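Local coordinates for cysteine synthase 3 (Entamoeba histolytica, PDB 6KR5), which catalyses, as a pyridoxal-phosphate-dependent O-acetylserine sulfhydrylase, the formation of L-cysteine from O-acetyl-L-serine and sulfide, at residues 172-175 / 176-180; 258-261 / 262-265. All coordinates share one frame; numbering follows the deposited sequence.

Contact 1: residues 172-175 / 176-180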
# COMPACT_ATOMS: atom_id res chain seq x y z
N THR B 172 -10.36 -7.17 13.26
CA THR B 172 -10.01 -8.13 12.22
C THR B 172 -11.01 -9.27 12.18
O THR B 172 -11.54 -9.62 11.11
CB THR B 172 -8.59 -8.67 12.46
OG1 THR B 172 -7.72 -7.60 12.84
CG2 THR B 172 -8.05 -9.37 11.21
N ALA B 173 -11.31 -9.85 13.35
CA ALA B 173 -12.25 -10.96 13.42
C ALA B 173 -13.65 -10.54 13.00
O ALA B 173 -14.32 -11.26 12.25
CB ALA B 173 -12.28 -11.52 14.84
N ASN B 174 -14.11 -9.37 13.47
CA ASN B 174 -15.45 -8.93 13.09
C ASN B 174 -15.56 -8.73 11.58
O ASN B 174 -16.58 -9.07 10.98
CB ASN B 174 -15.82 -7.63 13.80
CG ASN B 174 -17.25 -7.21 13.49
OD1 ASN B 174 -18.19 -7.97 13.74
ND2 ASN B 174 -17.42 -6.02 12.92
N GLU B 175 -14.51 -8.17 10.97
CA GLU B 175 -14.50 -8.02 9.52
C GLU B 175 -14.63 -9.37 8.83
O GLU B 175 -15.38 -9.50 7.85
CB GLU B 175 -13.22 -7.32 9.08
CG GLU B 175 -13.15 -5.87 9.54
CD GLU B 175 -11.73 -5.32 9.53
OE1 GLU B 175 -10.94 -5.75 8.67
OE2 GLU B 175 -11.43 -4.45 10.36
N ILE B 176 -13.90 -10.39 9.30
CA ILE B 176 -14.04 -11.72 8.70
C ILE B 176 -15.45 -12.26 8.92
O ILE B 176 -16.06 -12.83 8.01
CB ILE B 176 -12.98 -12.68 9.28
CG1 ILE B 176 -11.58 -12.23 8.85
CG2 ILE B 176 -13.26 -14.11 8.81
CD1 ILE B 176 -10.48 -12.83 9.69
N TRP B 177 -15.97 -12.08 10.14
CA TRP B 177 -17.32 -12.57 10.44
C TRP B 177 -18.35 -11.93 9.52
O TRP B 177 -19.17 -12.62 8.91
CB TRP B 177 -17.65 -12.29 11.90
CG TRP B 177 -18.95 -12.91 12.29
CD1 TRP B 177 -20.12 -12.26 12.56
CD2 TRP B 177 -19.22 -14.31 12.42
NE1 TRP B 177 -21.11 -13.18 12.87
CE2 TRP B 177 -20.58 -14.44 12.80
CE3 TRP B 177 -18.45 -15.47 12.27
CZ2 TRP B 177 -21.17 -15.69 13.02
CZ3 TRP B 177 -19.04 -16.70 12.49
CH2 TRP B 177 -20.39 -16.80 12.86
N GLU B 178 -18.30 -10.61 9.38
CA GLU B 178 -19.28 -9.91 8.56
C GLU B 178 -19.08 -10.21 7.08
O GLU B 178 -20.05 -10.48 6.36
CB GLU B 178 -19.19 -8.40 8.82
CG GLU B 178 -19.70 -7.95 10.18
CD GLU B 178 -21.21 -7.99 10.30
OE1 GLU B 178 -21.89 -7.78 9.28
OE2 GLU B 178 -21.71 -8.22 11.42
N ASP B 179 -17.84 -10.15 6.59
CA ASP B 179 -17.60 -10.33 5.17
C ASP B 179 -18.00 -11.73 4.70
O ASP B 179 -18.50 -11.89 3.58
CB ASP B 179 -16.14 -10.04 4.82
CG ASP B 179 -15.79 -8.57 4.93
OD1 ASP B 179 -16.71 -7.73 5.06
OD2 ASP B 179 -14.59 -8.24 4.86
N THR B 180 -17.79 -12.76 5.53
CA THR B 180 -18.17 -14.12 5.15
C THR B 180 -19.58 -14.48 5.57
O THR B 180 -19.99 -15.62 5.36
CB THR B 180 -17.20 -15.17 5.72
OG1 THR B 180 -17.31 -15.22 7.15
CG2 THR B 180 -15.75 -14.88 5.31
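T172, A173, N174 and E175 each offer their carbonyl to the amide four residues on (I176, W177, E178 and D179), with N-H...O angles of at least 160°, which marks 172-179 as regular alpha-helix in the last turns of helix 169-179. W177 N to A173 O, for one, measures 2.8 Å. T180 binds I176 O twice: its N lies 3.0 Å and its OG1 2.8 Å away, and the two donors come from opposite faces of that carbonyl, so one oxygen is gripped twice. Between side chains the touch is light. N174 and E178 run alongside each other in the same direction, N174 OD1 resting 3.9 Å from E178 CG, with amide and carboxylate planes 54° apart. N174 swings its CG away from its own backbone N (chi1 -176°), while E178 folds back at its second torsion, and its CG also packs on the N174 carbonyl oxygen at 3.4 Å. I176 lays CG1 against T172 O at 3.5 Å. The long E175 chain leaves the helix on a different side from N174 and E178: OE1 forms salt bridges with K47 and R60 and accepts from T24 N, while OE2 accepts from G23 N. P9 and K11 of the second subunit pack on the N174, E175 and E178 side of the helix. E175 OE1 and D179 OD2 stay 5.8 Å apart, and the two cationic partners of E175 would be expected to offset the repulsion between these like charges. The chemistry therefore divides: main-chain bonds hold the helix itself, whereas the buried E175 carboxylate, whose ionised form K47 and R60 would be expected to favour, ties it to strand 43-48 and helix 58-72.

Contact 2: residues 258-261 / 262-265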
# COMPACT_ATOMS: atom_id res chain seq x y z
N LYS B 258 8.44 -24.43 5.01
CA LYS B 258 9.84 -24.15 4.71
C LYS B 258 10.01 -22.75 4.14
O LYS B 258 9.21 -22.30 3.30
CB LYS B 258 10.39 -25.17 3.71
CG LYS B 258 10.48 -26.61 4.23
CD LYS B 258 10.95 -27.51 3.10
CE LYS B 258 11.17 -28.94 3.57
NZ LYS B 258 11.44 -29.83 2.41
N THR B 259 11.08 -22.08 4.56
CA THR B 259 11.41 -20.74 4.06
C THR B 259 11.32 -20.67 2.53
O THR B 259 10.65 -19.80 1.98
CB THR B 259 12.81 -20.33 4.53
OG1 THR B 259 12.79 -20.12 5.94
CG2 THR B 259 13.23 -19.02 3.89
N GLN B 260 11.98 -21.61 1.83
CA GLN B 260 12.01 -21.54 0.37
C GLN B 260 10.62 -21.74 -0.23
O GLN B 260 10.31 -21.14 -1.27
CB GLN B 260 12.97 -22.58 -0.22
CG GLN B 260 14.41 -22.41 0.19
CD GLN B 260 15.04 -21.13 -0.31
OE1 GLN B 260 14.69 -20.63 -1.38
NE2 GLN B 260 15.98 -20.60 0.47
N ASP B 261 9.79 -22.57 0.39
CA ASP B 261 8.43 -22.76 -0.10
C ASP B 261 7.58 -21.51 0.12
O ASP B 261 6.75 -21.15 -0.73
CB ASP B 261 7.77 -23.96 0.58
CG ASP B 261 8.39 -25.28 0.17
OD1 ASP B 261 9.25 -25.29 -0.74
OD2 ASP B 261 8.00 -26.33 0.76
N ALA B 262 7.78 -20.83 1.25
CA ALA B 262 7.06 -19.57 1.47
C ALA B 262 7.38 -18.56 0.37
O ALA B 262 6.48 -17.88 -0.15
CB ALA B 262 7.42 -19.01 2.85
N TRP B 263 8.66 -18.44 0.01
CA TRP B 263 9.04 -17.50 -1.03
C TRP B 263 8.47 -17.90 -2.38
O TRP B 263 7.96 -17.06 -3.13
CB TRP B 263 10.56 -17.40 -1.13
CG TRP B 263 11.23 -16.88 0.07
CD1 TRP B 263 10.68 -16.19 1.11
CD2 TRP B 263 12.63 -16.99 0.35
NE1 TRP B 263 11.66 -15.88 2.04
CE2 TRP B 263 12.86 -16.36 1.59
CE3 TRP B 263 13.71 -17.59 -0.32
CZ2 TRP B 263 14.13 -16.28 2.16
CZ3 TRP B 263 14.96 -17.51 0.25
CH2 TRP B 263 15.16 -16.87 1.48
N LYS B 264 8.60 -19.19 -2.72
CA LYS B 264 8.05 -19.67 -3.99
C LYS B 264 6.54 -19.46 -4.06
O LYS B 264 6.01 -19.02 -5.09
CB LYS B 264 8.40 -21.15 -4.17
CG LYS B 264 7.94 -21.71 -5.51
CD LYS B 264 8.74 -22.95 -5.92
CE LYS B 264 8.42 -24.13 -5.04
NZ LYS B 264 9.27 -25.33 -5.32
N MET B 265 5.83 -19.74 -2.96
CA MET B 265 4.39 -19.47 -2.92
C MET B 265 4.09 -18.00 -3.17
O MET B 265 3.17 -17.67 -3.93
CB MET B 265 3.80 -19.91 -1.58
CG MET B 265 2.29 -19.84 -1.56
SD MET B 265 1.54 -21.30 -2.34
CE MET B 265 0.91 -20.61 -3.85
O HOH W 1 10.50 -24.72 -2.83
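The first two turns of helix 259-273, which follows the edge strand 253-257 of the six-stranded sheet, carry this contact, with K258 at the N-cap position. T259 and W263, one turn apart, point the same way, and T259 CG2 sits over one face of the indole in a CH-pi contact, 3.7 Å from the centroid of the six-membered ring and 25° off its normal. The methyl gets there because it stands opposite the T259 backbone N, which leaves OG1 to bond with E220 and G233 N. Q260 approaches the same ring obliquely, its amide plane 84° from the indole and NE2 3.3 Å from W263 CZ3. W263 NE1 donates to G233 O, pinning the ring's rotation. Farther round the helix, D261 OD1 and K264 NZ are 4.6 Å apart, too far for a salt bridge; a water donates to OD1 and accepts from NZ at 2.8 Å, while K264 NZ also bonds to S333 OG. K264 N donates to Q260 O at 3.0 Å, an i to i+4 bond. Opposite charges are thus joined through solvent, while the indole is fixed by a methyl on its face and a hydrogen bond at its nitrogen.

Both contacts lie within a single helix, joining residues three or four apart in one pyridoxal-phosphate enzyme fold, but they lie on different helices, with centres about 28 Å apart and nearest atoms about 18 Å apart. Contact 1 is the more buried, with five of its eight touching residues buried against three in contact 2, and it alone meets the second subunit. It lies at the end of its helix, contact 2 at the start. Their polar chemistry differs accordingly: the enclosed carboxylate of 172-180 pairs with cations outside the contact, whereas water links opposite charges within 258-265. An aromatic ring packs against neighbouring side chains across the segments only in contact 2.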